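Long-range contact in glycerol trinitrate reductase (Agrobacterium tumefaciens, PDB 5EPD), which probably reduces glycerol trinitrate as an FMN-dependent oxidoreductase of the Old Yellow Enzyme family, here crystallised without its flavin: residues A62-S76 with K105-L119. Numbering follows the deposited sequence.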
ATOM      1  N   ALA A  62     -10.740 -11.848  -7.461  1.00 30.61           N
ATOM      2  CA  ALA A  62      -9.865 -12.398  -8.512  1.00 33.52           C
ATOM      3  C   ALA A  62     -10.160 -11.715  -9.842  1.00 33.88           C
ATOM      4  O   ALA A  62      -9.251 -11.175 -10.489  1.00 36.31           O
ATOM      5  CB  ALA A  62     -10.023 -13.917  -8.651  1.00 33.83           C
ATOM      6  N   GLY A  63     -11.436 -11.718 -10.231  1.00 32.66           N
ATOM      7  CA  GLY A  63     -11.876 -11.055 -11.464  1.00 32.05           C
ATOM      8  C   GLY A  63     -11.455  -9.584 -11.593  1.00 32.08           C
ATOM      9  O   GLY A  63     -10.982  -9.126 -12.658  1.00 30.60           O
ATOM     10  N   TYR A  64     -11.650  -8.855 -10.501  1.00 28.42           N
ATOM     11  CA  TYR A  64     -11.336  -7.444 -10.404  1.00 27.32           C
ATOM     12  C   TYR A  64      -9.906  -7.199 -10.782  1.00 26.71           C
ATOM     13  O   TYR A  64      -9.639  -6.348 -11.628  1.00 29.04           O
ATOM     14  CB  TYR A  64     -11.610  -6.996  -8.962  1.00 27.65           C
ATOM     15  CG  TYR A  64     -11.012  -5.698  -8.519  1.00 26.19           C
ATOM     16  CD1 TYR A  64     -11.499  -4.490  -9.011  1.00 26.87           C
ATOM     17  CD2 TYR A  64     -10.015  -5.672  -7.531  1.00 26.19           C
ATOM     18  CE1 TYR A  64     -10.986  -3.288  -8.571  1.00 26.93           C
ATOM     19  CE2 TYR A  64      -9.493  -4.473  -7.065  1.00 26.66           C
ATOM     20  CZ  TYR A  64      -9.973  -3.279  -7.599  1.00 27.65           C
ATOM     21  OH  TYR A  64      -9.473  -2.064  -7.173  1.00 28.29           O
ATOM     22  N   TYR A  65      -8.995  -7.960 -10.179  1.00 26.20           N
ATOM     23  CA  TYR A  65      -7.569  -7.784 -10.409  1.00 26.38           C
ATOM     24  C   TYR A  65      -7.177  -8.272 -11.796  1.00 29.34           C
ATOM     25  O   TYR A  65      -6.451  -7.579 -12.509  1.00 28.61           O
ATOM     26  CB  TYR A  65      -6.730  -8.495  -9.346  1.00 26.35           C
ATOM     27  CG  TYR A  65      -6.696  -7.779  -7.992  1.00 26.53           C
ATOM     28  CD1 TYR A  65      -6.062  -6.541  -7.851  1.00 25.79           C
ATOM     29  CD2 TYR A  65      -7.309  -8.334  -6.867  1.00 26.33           C
ATOM     30  CE1 TYR A  65      -6.030  -5.890  -6.628  1.00 26.37           C
ATOM     31  CE2 TYR A  65      -7.282  -7.686  -5.637  1.00 25.85           C
ATOM     32  CZ  TYR A  65      -6.649  -6.470  -5.523  1.00 26.77           C
ATOM     33  OH  TYR A  65      -6.613  -5.842  -4.293  1.00 26.64           O
ATOM     34  N   ALA A  66      -7.679  -9.445 -12.190  1.00 31.22           N
ATOM     35  CA  ALA A  66      -7.436  -9.972 -13.557  1.00 32.63           C
ATOM     36  C   ALA A  66      -7.933  -9.043 -14.696  1.00 30.15           C
ATOM     37  O   ALA A  66      -7.269  -8.909 -15.725  1.00 30.03           O
ATOM     38  CB  ALA A  66      -8.031 -11.371 -13.703  1.00 31.96           C
ATOM     39  N   GLN A  67      -9.083  -8.403 -14.496  1.00 27.99           N
ATOM     40  CA  GLN A  67      -9.527  -7.316 -15.369  1.00 30.38           C
ATOM     41  C   GLN A  67      -8.497  -6.188 -15.591  1.00 31.94           C
ATOM     42  O   GLN A  67      -8.568  -5.494 -16.603  1.00 35.42           O
ATOM     43  CB  GLN A  67     -10.776  -6.657 -14.785  1.00 31.18           C
ATOM     44  CG  GLN A  67     -12.047  -7.486 -14.839  1.00 31.29           C
ATOM     45  CD  GLN A  67     -13.259  -6.655 -14.481  1.00 31.17           C
ATOM     46  OE1 GLN A  67     -13.153  -5.647 -13.764  1.00 27.43           O
ATOM     47  NE2 GLN A  67     -14.427  -7.063 -14.990  1.00 29.29           N
ATOM     48  N   ARG A  68      -7.597  -5.968 -14.621  1.00 32.22           N
ATOM     49  CA  ARG A  68      -6.608  -4.859 -14.643  1.00 29.71           C
ATOM     50  C   ARG A  68      -5.182  -5.373 -14.776  1.00 28.00           C
ATOM     51  O   ARG A  68      -4.235  -4.613 -14.609  1.00 26.37           O
ATOM     52  CB  ARG A  68      -6.741  -4.051 -13.340  1.00 28.86           C
ATOM     53  CG  ARG A  68      -8.090  -3.378 -13.264  1.00 27.43           C
ATOM     54  CD  ARG A  68      -8.568  -2.975 -11.866  1.00 27.81           C
ATOM     55  NE  ARG A  68      -9.796  -2.206 -12.103  1.00 28.86           N
ATOM     56  CZ  ARG A  68     -10.964  -2.749 -12.476  1.00 28.48           C
ATOM     57  NH1 ARG A  68     -11.114  -4.084 -12.568  1.00 26.34           N
ATOM     58  NH2 ARG A  68     -11.994  -1.953 -12.750  1.00 28.38           N
ATOM     59  N   ALA A  69      -5.028  -6.649 -15.125  1.00 26.83           N
ATOM     60  CA  ALA A  69      -3.733  -7.282 -15.123  1.00 26.95           C
ATOM     61  C   ALA A  69      -2.832  -6.852 -16.299  1.00 29.64           C
ATOM     62  O   ALA A  69      -1.661  -7.268 -16.364  1.00 32.62           O
ATOM     63  CB  ALA A  69      -3.916  -8.782 -15.117  1.00 26.30           C
ATOM     64  N   SER A  70      -3.343  -6.023 -17.216  1.00 29.29           N
ATOM     65  CA  SER A  70      -2.476  -5.445 -18.256  1.00 30.70           C
ATOM     66  C   SER A  70      -1.538  -4.391 -17.640  1.00 31.81           C
ATOM     67  O   SER A  70      -0.543  -3.976 -18.270  1.00 30.74           O
ATOM     68  CB  SER A  70      -3.286  -4.871 -19.422  1.00 30.92           C
ATOM     69  OG  SER A  70      -3.961  -3.693 -19.038  1.00 31.92           O
ATOM     70  N   ALA A  71      -1.825  -3.979 -16.400  1.00 30.69           N
ATOM     71  CA  ALA A  71      -0.846  -3.186 -15.642  1.00 29.92           C
ATOM     72  C   ALA A  71       0.477  -3.960 -15.530  1.00 30.40           C
ATOM     73  O   ALA A  71       0.497  -5.161 -15.203  1.00 28.98           O
ATOM     74  CB  ALA A  71      -1.372  -2.819 -14.256  1.00 29.15           C
ATOM     75  N   GLY A  72       1.577  -3.262 -15.816  1.00 30.73           N
ATOM     76  CA  GLY A  72       2.916  -3.791 -15.552  1.00 31.31           C
ATOM     77  C   GLY A  72       3.022  -4.422 -14.170  1.00 32.37           C
ATOM     78  O   GLY A  72       3.535  -5.533 -14.037  1.00 35.94           O
ATOM     79  N   LEU A  73       2.531  -3.720 -13.143  1.00 31.29           N
ATOM     80  CA  LEU A  73       2.521  -4.242 -11.778  1.00 31.37           C
ATOM     81  C   LEU A  73       1.276  -3.747 -11.057  1.00 31.86           C
ATOM     82  O   LEU A  73       0.930  -2.543 -11.137  1.00 31.53           O
ATOM     83  CB  LEU A  73       3.777  -3.774 -11.013  1.00 31.67           C
ATOM     84  CG  LEU A  73       3.931  -4.218  -9.545  1.00 32.11           C
ATOM     85  CD1 LEU A  73       4.203  -5.711  -9.416  1.00 32.63           C
ATOM     86  CD2 LEU A  73       5.027  -3.437  -8.839  1.00 31.55           C
ATOM     87  N   ILE A  74       0.602  -4.665 -10.359  1.00 29.16           N
ATOM     88  CA  ILE A  74      -0.513  -4.307  -9.485  1.00 27.76           C
ATOM     89  C   ILE A  74      -0.036  -4.343  -8.050  1.00 27.34           C
ATOM     90  O   ILE A  74       0.571  -5.328  -7.620  1.00 26.15           O
ATOM     91  CB  ILE A  74      -1.693  -5.294  -9.604  1.00 27.14           C
ATOM     92  CG1 ILE A  74      -2.304  -5.228 -10.980  1.00 25.18           C
ATOM     93  CG2 ILE A  74      -2.762  -4.981  -8.552  1.00 27.99           C
ATOM     94  CD1 ILE A  74      -3.329  -6.333 -11.231  1.00 26.43           C
ATOM     95  N   ILE A  75      -0.302  -3.275  -7.306  1.00 27.06           N
ATOM     96  CA  ILE A  75      -0.149  -3.339  -5.851  1.00 27.40           C
ATOM     97  C   ILE A  75      -1.540  -3.584  -5.281  1.00 25.83           C
ATOM     98  O   ILE A  75      -2.473  -2.794  -5.509  1.00 25.15           O
ATOM     99  CB  ILE A  75       0.385  -2.039  -5.192  1.00 28.21           C
ATOM    100  CG1 ILE A  75       1.500  -1.376  -6.003  1.00 28.09           C
ATOM    101  CG2 ILE A  75       0.836  -2.351  -3.765  1.00 27.45           C
ATOM    102  CD1 ILE A  75       2.823  -2.086  -5.877  1.00 29.83           C
ATOM    103  N   SER A  76      -1.695  -4.670  -4.545  1.00 25.15           N
ATOM    104  CA  SER A  76      -2.994  -4.968  -3.948  1.00 24.59           C
ATOM    105  C   SER A  76      -3.399  -3.875  -2.990  1.00 24.01           C
ATOM    106  O   SER A  76      -2.565  -3.099  -2.497  1.00 22.82           O
ATOM    107  CB  SER A  76      -2.946  -6.228  -3.106  1.00 24.13           C
ATOM    108  OG  SER A  76      -2.232  -5.976  -1.890  1.00 23.12           O
ATOM    109  N   LYS A 105      -6.148 -17.847  -5.524  1.00 42.03           N
ATOM    110  CA  LYS A 105      -6.998 -17.706  -6.676  1.00 43.51           C
ATOM    111  C   LYS A 105      -6.764 -16.364  -7.391  1.00 43.74           C
ATOM    112  O   LYS A 105      -6.820 -16.287  -8.621  1.00 48.44           O
ATOM    113  CB  LYS A 105      -8.444 -17.813  -6.247  1.00 45.11           C
ATOM    114  CG  LYS A 105      -8.814 -19.128  -5.584  1.00 49.09           C
ATOM    115  CD  LYS A 105     -10.319 -19.332  -5.728  1.00 55.60           C
ATOM    116  CE  LYS A 105     -10.802 -20.646  -5.148  1.00 58.84           C
ATOM    117  NZ  LYS A 105     -11.049 -20.480  -3.694  1.00 60.51           N
ATOM    118  N   VAL A 106      -6.508 -15.311  -6.616  1.00 41.75           N
ATOM    119  CA  VAL A 106      -6.297 -13.960  -7.162  1.00 38.33           C
ATOM    120  C   VAL A 106      -4.935 -13.863  -7.841  1.00 36.53           C
ATOM    121  O   VAL A 106      -4.850 -13.374  -8.957  1.00 38.37           O
ATOM    122  CB  VAL A 106      -6.415 -12.883  -6.060  1.00 37.79           C
ATOM    123  CG1 VAL A 106      -6.161 -11.483  -6.620  1.00 37.32           C
ATOM    124  CG2 VAL A 106      -7.787 -12.963  -5.399  1.00 37.66           C
ATOM    125  N   THR A 107      -3.876 -14.332  -7.181  1.00 35.41           N
ATOM    126  CA  THR A 107      -2.543 -14.388  -7.804  1.00 36.85           C
ATOM    127  C   THR A 107      -2.545 -15.244  -9.091  1.00 36.56           C
ATOM    128  O   THR A 107      -1.933 -14.885 -10.092  1.00 35.05           O
ATOM    129  CB  THR A 107      -1.456 -14.885  -6.807  1.00 36.56           C
ATOM    130  OG1 THR A 107      -1.834 -16.159  -6.263  1.00 33.09           O
ATOM    131  CG2 THR A 107      -1.283 -13.867  -5.655  1.00 35.34           C
ATOM    132  N   ALA A 108      -3.278 -16.350  -9.062  1.00 40.62           N
ATOM    133  CA  ALA A 108      -3.475 -17.215 -10.238  1.00 41.20           C
ATOM    134  C   ALA A 108      -4.156 -16.488 -11.376  1.00 40.17           C
ATOM    135  O   ALA A 108      -3.697 -16.572 -12.528  1.00 38.52           O
ATOM    136  CB  ALA A 108      -4.305 -18.438  -9.864  1.00 40.64           C
ATOM    137  N   ALA A 109      -5.264 -15.812 -11.060  1.00 37.74           N
ATOM    138  CA  ALA A 109      -6.031 -15.063 -12.075  1.00 39.82           C
ATOM    139  C   ALA A 109      -5.189 -13.961 -12.759  1.00 40.37           C
ATOM    140  O   ALA A 109      -5.215 -13.790 -13.989  1.00 38.75           O
ATOM    141  CB  ALA A 109      -7.290 -14.467 -11.448  1.00 40.66           C
ATOM    142  N   VAL A 110      -4.438 -13.231 -11.940  1.00 37.62           N
ATOM    143  CA  VAL A 110      -3.532 -12.191 -12.428  1.00 36.76           C
ATOM    144  C   VAL A 110      -2.407 -12.758 -13.303  1.00 35.70           C
ATOM    145  O   VAL A 110      -2.065 -12.189 -14.357  1.00 30.92           O
ATOM    146  CB  VAL A 110      -2.885 -11.433 -11.241  1.00 34.40           C
ATOM    147  CG1 VAL A 110      -1.709 -10.562 -11.697  1.00 33.79           C
ATOM    148  CG2 VAL A 110      -3.928 -10.588 -10.556  1.00 34.07           C
ATOM    149  N   HIS A 111      -1.808 -13.847 -12.821  1.00 36.54           N
ATOM    150  CA  HIS A 111      -0.713 -14.498 -13.509  1.00 37.25           C
ATOM    151  C   HIS A 111      -1.176 -15.102 -14.811  1.00 41.11           C
ATOM    152  O   HIS A 111      -0.460 -15.000 -15.802  1.00 45.09           O
ATOM    153  CB  HIS A 111      -0.057 -15.554 -12.628  1.00 36.61           C
ATOM    154  CG  HIS A 111       0.780 -14.969 -11.538  1.00 36.86           C
ATOM    155  ND1 HIS A 111       1.078 -15.647 -10.376  1.00 34.57           N
ATOM    156  CD2 HIS A 111       1.354 -13.750 -11.422  1.00 36.61           C
ATOM    157  CE1 HIS A 111       1.829 -14.884  -9.609  1.00 35.83           C
ATOM    158  NE2 HIS A 111       1.995 -13.721 -10.210  1.00 37.53           N
ATOM    159  N   LYS A 112      -2.375 -15.682 -14.837  1.00 45.04           N
ATOM    160  CA  LYS A 112      -2.903 -16.238 -16.086  1.00 49.22           C
ATOM    161  C   LYS A 112      -3.168 -15.159 -17.142  1.00 49.75           C
ATOM    162  O   LYS A 112      -3.294 -15.490 -18.325  1.00 50.94           O
ATOM    163  CB  LYS A 112      -4.166 -17.075 -15.859  1.00 53.28           C
ATOM    164  CG  LYS A 112      -4.702 -17.691 -17.144  1.00 58.52           C
ATOM    165  CD  LYS A 112      -5.628 -18.867 -16.886  1.00 65.72           C
ATOM    166  CE  LYS A 112      -7.018 -18.415 -16.436  1.00 69.49           C
ATOM    167  NZ  LYS A 112      -7.945 -18.186 -17.586  1.00 69.26           N
ATOM    168  N   LYS A 113      -3.255 -13.887 -16.739  1.00 45.01           N
ATOM    169  CA  LYS A 113      -3.305 -12.800 -17.724  1.00 45.23           C
ATOM    170  C   LYS A 113      -1.928 -12.270 -18.114  1.00 43.24           C
ATOM    171  O   LYS A 113      -1.850 -11.268 -18.810  1.00 40.90           O
ATOM    172  CB  LYS A 113      -4.111 -11.624 -17.198  1.00 47.17           C
ATOM    173  CG  LYS A 113      -5.572 -11.904 -16.974  1.00 50.76           C
ATOM    174  CD  LYS A 113      -6.313 -11.943 -18.280  1.00 52.63           C
ATOM    175  CE  LYS A 113      -7.798 -12.045 -18.013  1.00 55.81           C
ATOM    176  NZ  LYS A 113      -8.506 -12.330 -19.284  1.00 56.68           N
ATOM    177  N   GLY A 114      -0.847 -12.905 -17.664  1.00 41.52           N
ATOM    178  CA  GLY A 114       0.507 -12.381 -17.916  1.00 40.42           C
ATOM    179  C   GLY A 114       0.953 -11.253 -16.986  1.00 40.23           C
ATOM    180  O   GLY A 114       1.915 -10.554 -17.288  1.00 38.39           O
ATOM    181  N   GLY A 115       0.292 -11.098 -15.837  1.00 39.77           N
ATOM    182  CA  GLY A 115       0.516  -9.939 -14.954  1.00 40.73           C
ATOM    183  C   GLY A 115       1.444 -10.146 -13.761  1.00 40.18           C
ATOM    184  O   GLY A 115       1.957 -11.247 -13.519  1.00 43.61           O
ATOM    185  N   ARG A 116       1.674  -9.067 -13.017  1.00 37.20           N
ATOM    186  CA  ARG A 116       2.430  -9.122 -11.752  1.00 37.95           C
ATOM    187  C   ARG A 116       1.618  -8.494 -10.632  1.00 34.49           C
ATOM    188  O   ARG A 116       0.853  -7.537 -10.841  1.00 31.98           O
ATOM    189  CB  ARG A 116       3.772  -8.399 -11.871  1.00 40.63           C
ATOM    190  CG  ARG A 116       4.617  -8.940 -13.001  1.00 44.40           C
ATOM    191  CD  ARG A 116       5.232 -10.259 -12.572  1.00 49.94           C
ATOM    192  NE  ARG A 116       5.060 -11.323 -13.552  1.00 55.83           N
ATOM    193  CZ  ARG A 116       5.778 -12.448 -13.581  1.00 61.65           C
ATOM    194  NH1 ARG A 116       6.739 -12.677 -12.693  1.00 60.50           N
ATOM    195  NH2 ARG A 116       5.527 -13.363 -14.514  1.00 66.45           N
ATOM    196  N   ILE A 117       1.769  -9.056  -9.442  1.00 33.68           N
ATOM    197  CA  ILE A 117       1.021  -8.588  -8.279  1.00 33.64           C
ATOM    198  C   ILE A 117       1.815  -8.784  -7.001  1.00 33.06           C
ATOM    199  O   ILE A 117       2.325  -9.874  -6.698  1.00 33.20           O
ATOM    200  CB  ILE A 117      -0.395  -9.219  -8.169  1.00 33.29           C
ATOM    201  CG1 ILE A 117      -1.220  -8.469  -7.114  1.00 32.32           C
ATOM    202  CG2 ILE A 117      -0.319 -10.723  -7.887  1.00 33.95           C
ATOM    203  CD1 ILE A 117      -2.642  -8.981  -7.018  1.00 32.87           C
ATOM    204  N   VAL A 118       1.899  -7.680  -6.278  1.00 32.08           N
ATOM    205  CA  VAL A 118       2.573  -7.575  -5.019  1.00 31.18           C
ATOM    206  C   VAL A 118       1.496  -7.277  -3.957  1.00 31.30           C
ATOM    207  O   VAL A 118       0.548  -6.518  -4.216  1.00 29.73           O
ATOM    208  CB  VAL A 118       3.616  -6.459  -5.170  1.00 32.46           C
ATOM    209  CG1 VAL A 118       3.969  -5.814  -3.845  1.00 33.85           C
ATOM    210  CG2 VAL A 118       4.850  -7.038  -5.842  1.00 32.42           C
ATOM    211  N   LEU A 119       1.620  -7.892  -2.782  1.00 32.61           N
ATOM    212  CA  LEU A 119       0.699  -7.624  -1.654  1.00 34.61           C
ATOM    213  C   LEU A 119       1.216  -6.500  -0.726  1.00 31.20           C
ATOM    214  O   LEU A 119       2.353  -6.528  -0.234  1.00 30.54           O
ATOM    215  CB  LEU A 119       0.418  -8.920  -0.876  1.00 36.23           C
ATOM    216  CG  LEU A 119      -0.539  -8.868   0.319  1.00 38.26           C
ATOM    217  CD1 LEU A 119      -1.218 -10.200   0.594  1.00 39.14           C
ATOM    218  CD2 LEU A 119       0.197  -8.460   1.577  1.00 41.47           C
TER
HETATM  219  O   HOH W   1      -0.328  -7.025 -13.307  1.00 29.33           O
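Ile74 is held by both of its backbone polar atoms to the strand beside it: its N donates to Arg116 O (2.9 Å), from above the carbonyl plane, and its O accepts an almost straight bond from Val118 N (3.0 Å, 172° at the hydrogen). Ser76 N bonds to Val118 O, fixing the parallel register Ile74–Ile117 and Ile75–Val118. A water bridges Ala71 O and Arg116 O.

Ile74 CB packs on Ile117 CG1 (4.1 Å), and Ile117 CD1 lies over one face of the Tyr65 ring, 4.2 Å above its plane and offset toward the rim, while Tyr64 CD2 covers the opposite face over its centre. Val106 CG1 closes obliquely on Tyr65 CD2 (3.4 Å). CG anti to the carbonyl carbon (chi1 -75°) turns the ring to both, and Glu77 anchors its hydroxyl. The axes of segments 62-66 and 105-112 come within 8.2 Å, with Ala109 CB against Ala62 CB and Ala66 CB. Helix 97-112 ends in a Schellman motif at Gly114 (Gly115 N to Val110 O), and Lys113 CB packs on Ala69 CB.

Strand 73-80, helix 97-112 and strand 117-122 form a TIM-barrel beta-alpha-beta unit, its strands flanked by strands 41-43 and 193-196; helix 61-66 packs beside helix 97-112.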